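Local coordinates for periplasmic solute binding protein (Pectobacterium atrosepticum, PDB 4RY1), which probably captures a sugar or related solute in the periplasm and delivers it to an ABC-type importer, at residues S119-K124 with A264-G269; S155-G160 with V217-R222; G160-A165 with A244-W249; S166-I171 with Q375-S380; N231-R236 with Y254-N259. All coordinates share one frame; numbering follows the deposited sequence. Where two conformers were deposited one is given.

Contact 1 of 5, residues S119-K124 with A264-G269. With GOL (glycerol), chain D.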
# COMPACT_ATOMS: atom_id res chain seq x y z
N SER A 119 -1.11 0.36 8.86
CA SER A 119 -1.22 0.71 10.27
C SER A 119 -2.10 1.95 10.41
O SER A 119 -2.39 2.65 9.45
CB SER A 119 0.15 0.85 10.91
OG SER A 119 0.93 1.83 10.25
N MET A 120 -2.60 2.17 11.62
CA MET A 120 -3.39 3.35 11.90
C MET A 120 -2.54 4.60 12.12
O MET A 120 -1.56 4.58 12.88
CB MET A 120 -4.25 3.11 13.13
CG MET A 120 -5.40 2.17 12.84
SD MET A 120 -6.63 2.79 11.67
CE MET A 120 -7.87 1.53 11.94
N ILE A 121 -2.96 5.68 11.50
CA ILE A 121 -2.40 7.01 11.70
C ILE A 121 -3.59 7.82 12.24
O ILE A 121 -4.64 7.86 11.62
CB ILE A 121 -1.86 7.61 10.39
CG1 ILE A 121 -0.75 6.72 9.84
CG2 ILE A 121 -1.38 9.04 10.62
CD1 ILE A 121 0.51 6.81 10.65
N TYR A 122 -3.42 8.44 13.40
CA TYR A 122 -4.48 9.17 14.05
C TYR A 122 -4.13 10.63 14.24
O TYR A 122 -2.96 10.98 14.44
CB TYR A 122 -4.79 8.56 15.42
CG TYR A 122 -5.38 7.17 15.42
CD1 TYR A 122 -6.54 6.88 14.69
CD2 TYR A 122 -4.83 6.16 16.22
CE1 TYR A 122 -7.12 5.62 14.75
CE2 TYR A 122 -5.41 4.89 16.28
CZ TYR A 122 -6.55 4.62 15.55
OH TYR A 122 -7.15 3.37 15.62
N ASN A 123 -5.17 11.46 14.23
CA ASN A 123 -5.05 12.88 14.55
C ASN A 123 -5.24 13.04 16.05
O ASN A 123 -6.35 12.97 16.59
CB ASN A 123 -6.09 13.71 13.80
CG ASN A 123 -5.87 15.20 13.98
OD1 ASN A 123 -5.58 15.65 15.09
ND2 ASN A 123 -5.97 15.97 12.89
N LYS A 124 -4.12 13.22 16.72
CA LYS A 124 -4.10 13.27 18.19
C LYS A 124 -5.05 14.31 18.77
O LYS A 124 -5.76 14.07 19.75
CB LYS A 124 -2.69 13.55 18.69
CG LYS A 124 -2.59 13.71 20.20
CD LYS A 124 -1.17 14.07 20.62
CE LYS A 124 -1.07 14.66 22.01
NZ LYS A 124 -1.53 13.68 23.02
N ALA A 264 -0.68 20.55 13.09
CA ALA A 264 -1.39 19.28 13.22
C ALA A 264 -0.44 18.21 13.78
O ALA A 264 0.76 18.23 13.52
CB ALA A 264 -1.96 18.83 11.89
N VAL A 265 -1.00 17.29 14.56
CA VAL A 265 -0.24 16.19 15.15
C VAL A 265 -0.87 14.86 14.74
O VAL A 265 -1.95 14.51 15.22
CB VAL A 265 -0.18 16.27 16.69
CG1 VAL A 265 0.57 15.06 17.25
CG2 VAL A 265 0.50 17.57 17.13
N LEU A 266 -0.16 14.16 13.86
CA LEU A 266 -0.49 12.79 13.46
C LEU A 266 0.45 11.81 14.19
O LEU A 266 1.64 12.07 14.30
CB LEU A 266 -0.37 12.61 11.95
CG LEU A 266 -1.36 13.44 11.11
CD1 LEU A 266 -1.12 13.16 9.64
CD2 LEU A 266 -2.83 13.21 11.45
N GLU A 267 -0.12 10.71 14.68
CA GLU A 267 0.62 9.69 15.42
C GLU A 267 0.28 8.28 14.98
O GLU A 267 -0.83 7.98 14.54
CB GLU A 267 0.32 9.78 16.93
CG GLU A 267 0.60 11.11 17.58
CD GLU A 267 0.41 11.05 19.09
OE1 GLU A 267 -0.65 10.54 19.54
OE2 GLU A 267 1.32 11.51 19.80
N THR A 268 1.26 7.40 15.12
CA THR A 268 1.07 5.98 14.91
C THR A 268 0.20 5.42 16.06
O THR A 268 0.43 5.74 17.22
CB THR A 268 2.43 5.24 14.80
OG1 THR A 268 2.21 3.87 14.44
CG2 THR A 268 3.22 5.30 16.08
N GLY A 269 -0.81 4.64 15.71
CA GLY A 269 -1.78 4.09 16.66
C GLY A 269 -1.65 2.59 16.88
O GLY A 269 -1.06 1.88 16.08
C1 GOL D . -1.95 9.67 22.54
O1 GOL D . -1.35 10.91 22.18
C2 GOL D . -3.27 9.91 23.28
O2 GOL D . -3.56 11.31 23.40
C3 GOL D . -4.39 9.18 22.54
O3 GOL D . -4.60 7.93 23.22
O HOH W 1 1.05 3.85 12.09
O HOH W 2 -1.77 0.34 13.83
O HOH W 3 -3.81 17.71 15.00
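Met-120 and Gly-269 meet where strand 107-123 runs antiparallel to strand 266-268: Gly-269 N donates to Met-120 O from above the carbonyl plane. One water links Met-120 N to Gly-269 O; another, donating to Met-120 O, also bonds Ser-119 OG and Thr-268 OG1. Ile-121 faces Thr-268 in a non-hydrogen-bonded pair. Its CG2, anti to the backbone N, reaches Leu-266 CB at 3.9 Å, the two side chains crossing at about a right angle. Tyr-122 and Glu-267 form the hydrogen-bonded pair, with Tyr-122 N to Glu-267 O and Glu-267 N to Tyr-122 O both 2.9 Å. Tyr-122 CD2 lies 3.7 Å from Gly-269 CA, and its ring stacks with Tyr-134. Asn-123 CB touches Leu-266 CD2, while Asn-123 OD1 accepts from a water that in turn accepts from Val-265 N. Lys-124 N continues the ladder to Val-265 O. Beyond it, Lys-124 NZ bonds O1 of a glycerol, probably from the crystallisation liquor, at 2.9 Å, and that hydroxyl donates to Glu-267 OE1, which also bonds Tyr-134 OH. Lys-124 NZ and Glu-267 OE1 stay 4.8 Å apart; their opposite charges may still attract, and the glycerol hydroxyl bridges them, while the salt bridge of Lys-124 is to Asp-128.

Contact 2 of 5, residues S155-G160 with V217-R222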
# COMPACT_ATOMS: atom_id res chain seq x y z
N SER A 155 -19.96 15.70 12.13
CA SER A 155 -18.86 15.85 11.15
C SER A 155 -17.60 15.05 11.49
O SER A 155 -16.75 14.85 10.64
CB SER A 155 -18.45 17.31 11.00
OG SER A 155 -19.43 18.04 10.30
N TYR A 156 -17.48 14.66 12.77
CA TYR A 156 -16.26 14.05 13.31
C TYR A 156 -16.31 12.54 13.39
O TYR A 156 -17.25 11.98 13.91
CB TYR A 156 -16.00 14.62 14.71
CG TYR A 156 -15.55 16.06 14.63
CD1 TYR A 156 -16.47 17.11 14.56
CD2 TYR A 156 -14.20 16.38 14.57
CE1 TYR A 156 -16.05 18.43 14.46
CE2 TYR A 156 -13.77 17.68 14.46
CZ TYR A 156 -14.69 18.71 14.41
OH TYR A 156 -14.25 20.01 14.31
N TYR A 157 -15.23 11.91 12.90
CA TYR A 157 -15.16 10.45 12.82
C TYR A 157 -13.78 9.97 13.27
O TYR A 157 -12.77 10.59 12.92
CB TYR A 157 -15.37 9.96 11.39
CG TYR A 157 -16.71 10.28 10.76
CD1 TYR A 157 -16.95 11.53 10.21
CD2 TYR A 157 -17.72 9.34 10.72
CE1 TYR A 157 -18.17 11.83 9.61
CE2 TYR A 157 -18.96 9.62 10.13
CZ TYR A 157 -19.17 10.87 9.58
OH TYR A 157 -20.37 11.13 8.98
N PRO A 158 -13.74 8.83 13.97
CA PRO A 158 -12.47 8.18 14.31
C PRO A 158 -11.54 7.91 13.14
O PRO A 158 -10.31 7.99 13.27
CB PRO A 158 -12.93 6.85 14.92
CG PRO A 158 -14.22 7.19 15.58
CD PRO A 158 -14.88 8.17 14.66
N LEU A 159 -12.15 7.58 12.01
CA LEU A 159 -11.44 6.99 10.87
C LEU A 159 -12.08 7.42 9.54
O LEU A 159 -13.31 7.42 9.42
CB LEU A 159 -11.51 5.47 11.02
CG LEU A 159 -10.84 4.55 10.00
CD1 LEU A 159 -9.36 4.84 9.97
CD2 LEU A 159 -11.13 3.08 10.30
N GLY A 160 -11.24 7.77 8.56
CA GLY A 160 -11.70 8.02 7.20
C GLY A 160 -11.47 6.83 6.30
O GLY A 160 -11.09 5.74 6.72
N VAL A 217 -17.99 5.13 13.08
CA VAL A 217 -16.52 5.02 13.06
C VAL A 217 -15.95 5.64 11.79
O VAL A 217 -14.98 6.38 11.84
CB VAL A 217 -16.04 3.57 13.22
CG1 VAL A 217 -14.52 3.52 13.15
CG2 VAL A 217 -16.48 3.03 14.56
N ILE A 218 -16.56 5.30 10.67
CA ILE A 218 -16.22 5.87 9.37
C ILE A 218 -17.44 6.51 8.74
O ILE A 218 -18.56 6.09 9.00
CB ILE A 218 -15.66 4.81 8.39
CG1 ILE A 218 -16.75 3.83 7.94
CG2 ILE A 218 -14.43 4.11 8.97
CD1 ILE A 218 -16.25 2.79 6.96
N PRO A 219 -17.25 7.52 7.88
CA PRO A 219 -18.38 7.99 7.08
C PRO A 219 -18.77 7.01 6.00
O PRO A 219 -17.95 6.18 5.59
CB PRO A 219 -17.85 9.26 6.41
CG PRO A 219 -16.58 9.60 7.13
CD PRO A 219 -16.03 8.26 7.54
N ASP A 220 -20.00 7.13 5.53
CA ASP A 220 -20.50 6.24 4.48
C ASP A 220 -20.11 6.72 3.09
O ASP A 220 -19.43 7.74 2.93
CB ASP A 220 -22.02 6.02 4.65
CG ASP A 220 -22.85 7.22 4.28
OD1 ASP A 220 -22.31 8.23 3.79
OD2 ASP A 220 -24.07 7.14 4.49
N GLN A 221 -20.54 5.98 2.08
CA GLN A 221 -20.13 6.31 0.71
C GLN A 221 -20.88 7.54 0.15
O GLN A 221 -20.39 8.18 -0.79
CB GLN A 221 -20.25 5.12 -0.22
CG GLN A 221 -19.23 4.05 0.09
CD GLN A 221 -17.89 4.44 -0.47
OE1 GLN A 221 -17.72 4.46 -1.69
NE2 GLN A 221 -16.94 4.76 0.39
N ARG A 222 -22.04 7.86 0.72
CA ARG A 222 -22.74 9.11 0.38
C ARG A 222 -21.89 10.32 0.78
O ARG A 222 -21.71 11.27 0.01
CB ARG A 222 -24.10 9.20 1.06
CG ARG A 222 -25.12 8.14 0.62
CD ARG A 222 -26.41 8.35 1.37
NE ARG A 222 -27.54 7.54 0.94
CZ ARG A 222 -28.40 7.87 -0.02
NH1 ARG A 222 -28.26 8.98 -0.75
NH2 ARG A 222 -29.41 7.05 -0.28
O HOH W 4 -21.49 9.52 6.75
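Tyr-157 and Pro-219 form a proline-aromatic CH-pi pair between two loops of the periplasmic-binding-protein fold, one following helix 138-152 and the other leading into helix 221-225. This is the tight part. Pro-219 CG stands 3.5 Å from the centroid of the Tyr-157 ring and only 4° off its normal, while Tyr-157 CD2 comes within 3.4 Å of Pro-219 N; His-216 also stacks with this ring. Val-217 O lies at the ring edge, near its plane. The side chains of Leu-159 and Ile-218 run alongside each other in a common direction, with Leu-159 CD2 3.7 Å from Ile-218 CG2. Backbone pairing is slight: Leu-159 N reaches Val-217 O in a weak bond bent to 135°, supplemented by a CA-H...O contact from Ile-218 to Leu-159 O. Packing is looser between Pro-158 CB and Val-217 CG1, at 4.1 Å. Toward partly exposed Asp-220, the N-cap of helix 221-225, the join is made by solvent: a single water bonds Tyr-157 OH at 3.0 Å and accepts from Asp-220 N at 3.1 Å.

Contact 3 of 5, residues G160-A165 with A244-W249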
# COMPACT_ATOMS: atom_id res chain seq x y z
N GLY A 160 -11.24 7.77 8.56
CA GLY A 160 -11.70 8.02 7.20
C GLY A 160 -11.47 6.83 6.30
O GLY A 160 -11.09 5.74 6.72
N VAL A 161 -11.75 7.06 5.03
CA VAL A 161 -11.62 6.09 3.98
C VAL A 161 -10.68 6.74 2.98
O VAL A 161 -10.99 7.80 2.43
CB VAL A 161 -12.98 5.76 3.34
CG1 VAL A 161 -12.84 4.78 2.19
CG2 VAL A 161 -13.92 5.18 4.40
N ALA A 162 -9.51 6.14 2.80
CA ALA A 162 -8.35 6.80 2.20
C ALA A 162 -8.53 7.27 0.76
O ALA A 162 -7.92 8.25 0.35
CB ALA A 162 -7.15 5.86 2.31
N GLN A 163 -9.35 6.55 -0.00
CA GLN A 163 -9.65 6.92 -1.40
C GLN A 163 -11.16 7.11 -1.60
O GLN A 163 -11.66 7.06 -2.73
CB GLN A 163 -9.04 5.89 -2.35
CG GLN A 163 -7.51 5.90 -2.32
CD GLN A 163 -6.84 4.96 -3.30
OE1 GLN A 163 -7.27 4.83 -4.44
NE2 GLN A 163 -5.74 4.35 -2.88
N GLY A 164 -11.86 7.37 -0.50
CA GLY A 164 -13.25 7.87 -0.56
C GLY A 164 -14.19 6.90 -1.26
O GLY A 164 -14.28 5.73 -0.90
N ALA A 165 -14.88 7.42 -2.28
CA ALA A 165 -15.83 6.65 -3.09
C ALA A 165 -15.19 6.08 -4.36
O ALA A 165 -15.86 5.39 -5.12
CB ALA A 165 -17.04 7.49 -3.44
N ALA A 244 -10.37 11.64 11.73
CA ALA A 244 -9.32 11.61 12.74
C ALA A 244 -8.38 10.41 12.65
O ALA A 244 -7.59 10.15 13.55
CB ALA A 244 -9.93 11.69 14.13
N GLY A 245 -8.44 9.69 11.54
CA GLY A 245 -7.61 8.52 11.37
C GLY A 245 -7.62 8.08 9.92
O GLY A 245 -8.57 8.33 9.20
N MET A 246 -6.56 7.36 9.55
CA MET A 246 -6.52 6.61 8.30
C MET A 246 -5.75 5.32 8.52
O MET A 246 -4.80 5.28 9.30
CB MET A 246 -5.83 7.42 7.18
CG MET A 246 -6.66 8.56 6.63
SD MET A 246 -8.13 8.17 5.63
CE MET A 246 -8.83 9.85 5.63
N TYR A 247 -6.17 4.28 7.81
CA TYR A 247 -5.51 2.97 7.82
C TYR A 247 -4.67 2.89 6.55
O TYR A 247 -5.14 2.42 5.52
CB TYR A 247 -6.56 1.85 7.87
CG TYR A 247 -6.06 0.44 7.92
CD1 TYR A 247 -5.29 -0.04 8.97
CD2 TYR A 247 -6.44 -0.48 6.94
CE1 TYR A 247 -4.90 -1.37 9.03
CE2 TYR A 247 -6.06 -1.80 7.00
CZ TYR A 247 -5.29 -2.25 8.05
OH TYR A 247 -4.92 -3.59 8.07
N LEU A 248 -3.43 3.34 6.64
CA LEU A 248 -2.57 3.54 5.46
C LEU A 248 -1.45 2.54 5.41
O LEU A 248 -0.95 2.10 6.44
CB LEU A 248 -1.92 4.92 5.53
CG LEU A 248 -2.86 6.11 5.53
CD1 LEU A 248 -2.07 7.40 5.75
CD2 LEU A 248 -3.70 6.16 4.27
N TRP A 249 -0.98 2.24 4.20
CA TRP A 249 0.37 1.70 4.07
C TRP A 249 1.33 2.75 4.65
O TRP A 249 1.19 3.94 4.35
CB TRP A 249 0.74 1.43 2.62
CG TRP A 249 -0.04 0.36 1.96
CD1 TRP A 249 -0.90 0.50 0.90
CD2 TRP A 249 -0.02 -1.04 2.27
NE1 TRP A 249 -1.40 -0.73 0.56
CE2 TRP A 249 -0.88 -1.68 1.38
CE3 TRP A 249 0.67 -1.82 3.22
CZ2 TRP A 249 -1.10 -3.07 1.42
CZ3 TRP A 249 0.46 -3.19 3.26
CH2 TRP A 249 -0.42 -3.80 2.35
O HOH W 5 -8.59 4.45 6.31
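This is a buried loop-on-strand contact, in which Gly-160 and Ala-162 of the loop before helix 169-183 lie against Met-246 and Leu-248 of strand 245-249. The direct polar link is one backbone bond: Gly-160 N donates to Gly-245 O at 2.8 Å, nearly straight at 169°, with the donor tilted from the carbonyl plane. A water supplies a second link, donating to Gly-160 O and accepting from Tyr-247 N, and so satisfies two buried backbone groups that do not meet directly. The remainder is apolar. Met-246 bends at chi2 (-70°), which turns SD back toward the loop, where it rests 3.7 Å from both Gly-160 C and Ala-162 CA. The methyl beyond it, Met-246 CE, lies 3.7 Å from Gly-160 CA, so thioether and methyl together follow the glycine backbone closely. Ala-162 CB points at the strand and meets Leu-248 CD2 at 4.0 Å. Ala-162 is part of a type I beta turn from Val-161 to Gly-164, closed by Gly-164 N on Val-161 O, after which the loop leaves the strand. Strand 245-249 is paired antiparallel with strand 107-123 through Ser-119, Ile-121 and Asn-123, while Asp-170 of helix 169-183 accepts from Ala-162 N and Leu-248 also touches helix 253-257.

Contact 4 of 5, residues S166-I171 with Q375-S380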
# COMPACT_ATOMS: atom_id res chain seq x y z
N SER A 166 -13.91 6.36 -4.57
CA SER A 166 -13.19 5.84 -5.74
C SER A 166 -12.79 4.37 -5.57
O SER A 166 -12.83 3.58 -6.51
CB SER A 166 -11.95 6.71 -6.04
OG SER A 166 -12.36 8.00 -6.44
N ASP A 167 -12.40 4.02 -4.35
CA ASP A 167 -11.85 2.70 -4.07
C ASP A 167 -11.89 2.55 -2.56
O ASP A 167 -11.58 3.50 -1.85
CB ASP A 167 -10.45 2.71 -4.73
CG ASP A 167 -9.43 1.76 -4.14
OD1 ASP A 167 -9.34 1.56 -2.93
OD2 ASP A 167 -8.65 1.26 -4.99
N VAL A 168 -12.31 1.38 -2.07
CA VAL A 168 -12.39 1.13 -0.62
C VAL A 168 -11.53 -0.09 -0.24
O VAL A 168 -11.84 -0.89 0.63
CB VAL A 168 -13.85 1.06 -0.10
CG1 VAL A 168 -13.88 1.13 1.43
CG2 VAL A 168 -14.66 2.20 -0.73
N LEU A 169 -10.38 -0.19 -0.89
CA LEU A 169 -9.45 -1.27 -0.58
C LEU A 169 -8.97 -1.19 0.87
O LEU A 169 -8.74 -2.21 1.52
CB LEU A 169 -8.23 -1.22 -1.50
CG LEU A 169 -7.08 -2.19 -1.21
CD1 LEU A 169 -7.51 -3.64 -1.25
CD2 LEU A 169 -5.93 -1.98 -2.18
N ASP A 170 -8.78 0.02 1.39
CA ASP A 170 -8.31 0.14 2.79
C ASP A 170 -9.23 -0.57 3.77
O ASP A 170 -8.77 -1.32 4.63
CB ASP A 170 -8.06 1.58 3.24
CG ASP A 170 -9.27 2.49 3.15
OD1 ASP A 170 -10.24 2.20 2.43
OD2 ASP A 170 -9.20 3.54 3.79
N ILE A 171 -10.54 -0.35 3.65
CA ILE A 171 -11.47 -0.97 4.61
C ILE A 171 -11.66 -2.46 4.30
O ILE A 171 -11.83 -3.25 5.24
CB ILE A 171 -12.81 -0.23 4.72
CG1 ILE A 171 -12.58 1.27 4.99
CG2 ILE A 171 -13.69 -0.86 5.81
CD1 ILE A 171 -11.78 1.61 6.23
N GLN A 375 -13.15 -2.85 -7.14
CA GLN A 375 -14.31 -2.10 -7.65
C GLN A 375 -15.65 -2.77 -7.36
O GLN A 375 -16.61 -2.10 -7.03
CB GLN A 375 -14.17 -1.77 -9.13
CG GLN A 375 -13.15 -0.66 -9.35
CD GLN A 375 -13.41 0.57 -8.47
OE1 GLN A 375 -14.49 1.17 -8.53
NE2 GLN A 375 -12.42 0.94 -7.64
N LEU A 376 -15.66 -4.10 -7.40
CA LEU A 376 -16.86 -4.85 -7.05
C LEU A 376 -17.21 -4.64 -5.57
O LEU A 376 -18.36 -4.41 -5.22
CB LEU A 376 -16.68 -6.34 -7.36
CG LEU A 376 -17.99 -7.12 -7.32
CD1 LEU A 376 -18.92 -6.69 -8.45
CD2 LEU A 376 -17.76 -8.62 -7.41
N TRP A 377 -16.21 -4.74 -4.71
CA TRP A 377 -16.34 -4.40 -3.29
C TRP A 377 -16.88 -2.98 -3.10
O TRP A 377 -17.85 -2.75 -2.37
CB TRP A 377 -14.97 -4.55 -2.61
CG TRP A 377 -14.82 -3.95 -1.25
CD1 TRP A 377 -14.11 -2.83 -0.93
CD2 TRP A 377 -15.32 -4.47 0.00
NE1 TRP A 377 -14.17 -2.59 0.41
CE2 TRP A 377 -14.89 -3.58 1.02
CE3 TRP A 377 -16.09 -5.58 0.36
CZ2 TRP A 377 -15.17 -3.79 2.35
CZ3 TRP A 377 -16.39 -5.77 1.70
CH2 TRP A 377 -15.95 -4.88 2.68
N THR A 378 -16.25 -2.04 -3.79
CA THR A 378 -16.58 -0.61 -3.66
C THR A 378 -18.03 -0.33 -4.06
O THR A 378 -18.79 0.31 -3.32
CB THR A 378 -15.59 0.23 -4.48
OG1 THR A 378 -14.26 0.03 -3.96
CG2 THR A 378 -15.95 1.71 -4.46
N THR A 379 -18.42 -0.87 -5.22
CA THR A 379 -19.80 -0.73 -5.70
C THR A 379 -20.80 -1.46 -4.78
O THR A 379 -21.93 -0.99 -4.57
CB THR A 379 -19.93 -1.13 -7.18
OG1 THR A 379 -19.52 -2.48 -7.36
CG2 THR A 379 -19.08 -0.22 -8.04
N SER A 380 -20.38 -2.57 -4.20
CA SER A 380 -21.23 -3.29 -3.24
C SER A 380 -21.48 -2.44 -2.00
O SER A 380 -22.61 -2.38 -1.51
CB SER A 380 -20.61 -4.61 -2.80
OG SER A 380 -20.49 -5.49 -3.90
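The start of helix 169-183 docks against the flank of helix 371-385, with Ser-166 and Val-168 of the lead-in met by Gln-375, Trp-377 and Thr-378. An Asx turn shapes the lead-in: Asp-167 OD1 accepts from Leu-169 N at 2.9 Å, approached from above the carboxylate plane. Three side chains of helix 371-385 then grip the backbone. Gln-375 bends at chi2 (-51°), which turns CD toward the lead-in, and its NE2 donates to Ser-166 O at 2.9 Å in the carbonyl plane. Thr-378 OG1 accepts from Val-168 N at 3.0 Å and is also bonded to Val-374 O within its own helix. Trp-377 NE1 reaches Val-168 O at 2.9 Å, but bent to 131° and from well above the carbonyl plane. The indole crosses the valine side chain at about a right angle, placing Val-168 CB 4.0 Å from Trp-377 CD1, and Val-168 CG2 touches Thr-378 CG2 at the same distance. Every direct bond across this contact thus pairs a side chain of helix 371-385 with a main-chain group of the lead-in. Both the N-H and the C=O of buried Val-168, at the N-cap position, find partners there, which probably helps orient its flanking peptides.

Contact 5 of 5, residues N231-R236 with Y254-N259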
# COMPACT_ATOMS: atom_id res chain seq x y z
N ASN A 231 -8.75 14.11 -4.24
CA ASN A 231 -7.92 13.28 -3.40
C ASN A 231 -8.34 13.48 -1.95
O ASN A 231 -8.47 14.59 -1.46
CB ASN A 231 -6.45 13.66 -3.55
CG ASN A 231 -5.85 13.25 -4.88
OD1 ASN A 231 -6.19 12.20 -5.45
ND2 ASN A 231 -4.96 14.09 -5.40
N VAL A 232 -8.54 12.39 -1.23
CA VAL A 232 -8.97 12.52 0.17
C VAL A 232 -7.90 13.23 1.01
O VAL A 232 -8.24 13.97 1.93
CB VAL A 232 -9.37 11.16 0.75
CG1 VAL A 232 -9.62 11.24 2.25
CG2 VAL A 232 -10.66 10.71 0.09
N TYR A 233 -6.63 13.07 0.64
CA TYR A 233 -5.56 13.77 1.34
C TYR A 233 -5.56 15.29 1.07
O TYR A 233 -4.77 16.03 1.63
CB TYR A 233 -4.19 13.15 1.06
CG TYR A 233 -3.80 12.92 -0.38
CD1 TYR A 233 -3.16 13.91 -1.12
CD2 TYR A 233 -4.00 11.68 -0.98
CE1 TYR A 233 -2.77 13.66 -2.43
CE2 TYR A 233 -3.61 11.43 -2.27
CZ TYR A 233 -3.00 12.42 -2.99
OH TYR A 233 -2.62 12.17 -4.29
N GLU A 234 -6.49 15.73 0.24
CA GLU A 234 -6.72 17.17 -0.05
C GLU A 234 -8.09 17.70 0.40
O GLU A 234 -8.36 18.90 0.23
CB GLU A 234 -6.56 17.47 -1.56
CG GLU A 234 -5.15 17.26 -2.10
CD GLU A 234 -5.08 17.15 -3.61
OE1 GLU A 234 -5.99 17.65 -4.29
OE2 GLU A 234 -4.11 16.54 -4.12
N ILE A 235 -8.96 16.86 0.96
CA ILE A 235 -10.29 17.37 1.36
C ILE A 235 -10.24 18.01 2.75
O ILE A 235 -9.44 17.61 3.61
CB ILE A 235 -11.46 16.36 1.26
CG1 ILE A 235 -11.36 15.27 2.34
CG2 ILE A 235 -11.54 15.78 -0.15
CD1 ILE A 235 -12.50 14.27 2.34
N ARG A 236 -11.11 18.97 2.96
CA ARG A 236 -11.08 19.77 4.17
C ARG A 236 -11.26 18.93 5.43
O ARG A 236 -10.58 19.18 6.42
CB ARG A 236 -12.15 20.88 4.13
N TYR A 254 3.72 9.99 3.97
CA TYR A 254 4.22 11.29 3.50
C TYR A 254 3.15 11.98 2.65
O TYR A 254 2.88 13.16 2.80
CB TYR A 254 5.53 11.15 2.72
CG TYR A 254 6.78 11.16 3.56
CD1 TYR A 254 6.78 10.67 4.86
CD2 TYR A 254 7.96 11.64 3.05
CE1 TYR A 254 7.93 10.69 5.64
CE2 TYR A 254 9.11 11.66 3.82
CZ TYR A 254 9.09 11.18 5.12
OH TYR A 254 10.22 11.21 5.92
N THR A 255 2.52 11.21 1.77
CA THR A 255 1.44 11.75 0.94
C THR A 255 0.28 12.31 1.77
O THR A 255 -0.24 13.40 1.50
CB THR A 255 0.91 10.68 -0.02
OG1 THR A 255 1.99 10.22 -0.86
CG2 THR A 255 -0.23 11.23 -0.87
N TYR A 256 -0.17 11.54 2.76
CA TYR A 256 -1.29 12.01 3.61
C TYR A 256 -0.91 13.13 4.57
O TYR A 256 -1.77 13.89 5.02
CB TYR A 256 -2.00 10.84 4.33
CG TYR A 256 -2.91 10.13 3.36
CD1 TYR A 256 -2.38 9.34 2.35
CD2 TYR A 256 -4.30 10.31 3.39
CE1 TYR A 256 -3.19 8.72 1.42
CE2 TYR A 256 -5.12 9.69 2.45
CZ TYR A 256 -4.56 8.89 1.47
OH TYR A 256 -5.31 8.28 0.48
N SER A 257 0.38 13.24 4.86
CA SER A 257 0.89 14.30 5.70
C SER A 257 1.07 15.61 4.94
O SER A 257 1.12 16.68 5.54
CB SER A 257 2.24 13.88 6.29
OG SER A 257 2.08 12.90 7.30
N SER A 258 1.13 15.51 3.61
CA SER A 258 1.67 16.57 2.73
C SER A 258 0.89 17.89 2.81
O SER A 258 1.48 18.97 2.77
CB SER A 258 1.79 16.08 1.27
OG SER A 258 0.53 15.89 0.63
N ASN A 259 -0.43 17.80 2.97
CA ASN A 259 -1.28 19.00 3.03
C ASN A 259 -1.83 19.34 4.44
O ASN A 259 -2.70 20.21 4.58
CB ASN A 259 -2.43 18.88 2.02
CG ASN A 259 -1.93 18.59 0.60
OD1 ASN A 259 -1.02 19.25 0.09
ND2 ASN A 259 -2.53 17.61 -0.04
O HOH W 6 -2.55 15.91 3.32
O HOH W 7 -1.81 16.96 -2.72
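Tyr-233 holds CG between its backbone N and carbonyl carbon (chi1 51°), a crowded position that directs CG toward helix 253-257, where the ring meets Thr-255 and Tyr-256. In Thr-255, CG2 is anti to the backbone N, and this methyl lands over the centre of the Tyr-233 ring, 3.6 Å from the centroid. Asn-231 CB covers the opposite face, so the ring is sandwiched between two aliphatic groups. Its CD2 edge turns toward the face of Tyr-256 in a T-shaped pair, centroids 5.2 Å apart and planes at 68°. Tyr-233 CB also lies over that Tyr-256 face, nearer the rim, with Tyr-256 CD2 at 3.7 Å. These contacts join a 3-10 turn, residues 232-234, to helix 253-257, which follows strand 245-249 in the chain; the hydroxyl of Tyr-256 goes on to bond Ala-162 O. Polar contacts gather around the Tyr-233 carbonyl and Glu-234. Asn-259 ND2 donates to Tyr-233 O at 3.2 Å along a nearly straight path, 173°, though from above the carbonyl plane. A water donates to both Tyr-233 O and Tyr-256 O and accepts from Asn-259 N. Glu-234 CG packs 3.4 Å from Asn-259 ND2, and a second water, accepting from that ND2, donates to Glu-234 OE2 at 2.7 Å, the carboxylate oxygen that also accepts from Asn-231 ND2.

How the contacts relate
Contacts 2 and 3 are the closest neighbours, centres about 9 Å apart, and share Gly-160; contacts 1 and 4 are the most distant, at about 23 Å, and do not touch. Contacts 1 and 3 reach one sheet, in which strand 107-123 pairs antiparallel with both 245-249 and 266-268. The centre of contact 5 lies about 10 Å from that of contact 3; it joins loop 231-236 to the helix between those last two strands. Along the chain, contacts 2, 3 and 5 fall within the span bracketed by contact 1, whereas contact 4 crosses it and brings in helix 371-385 from near the C-terminus. Residues 155-171 are thus held by segment 217-222, strand 245-249 and helix 371-385.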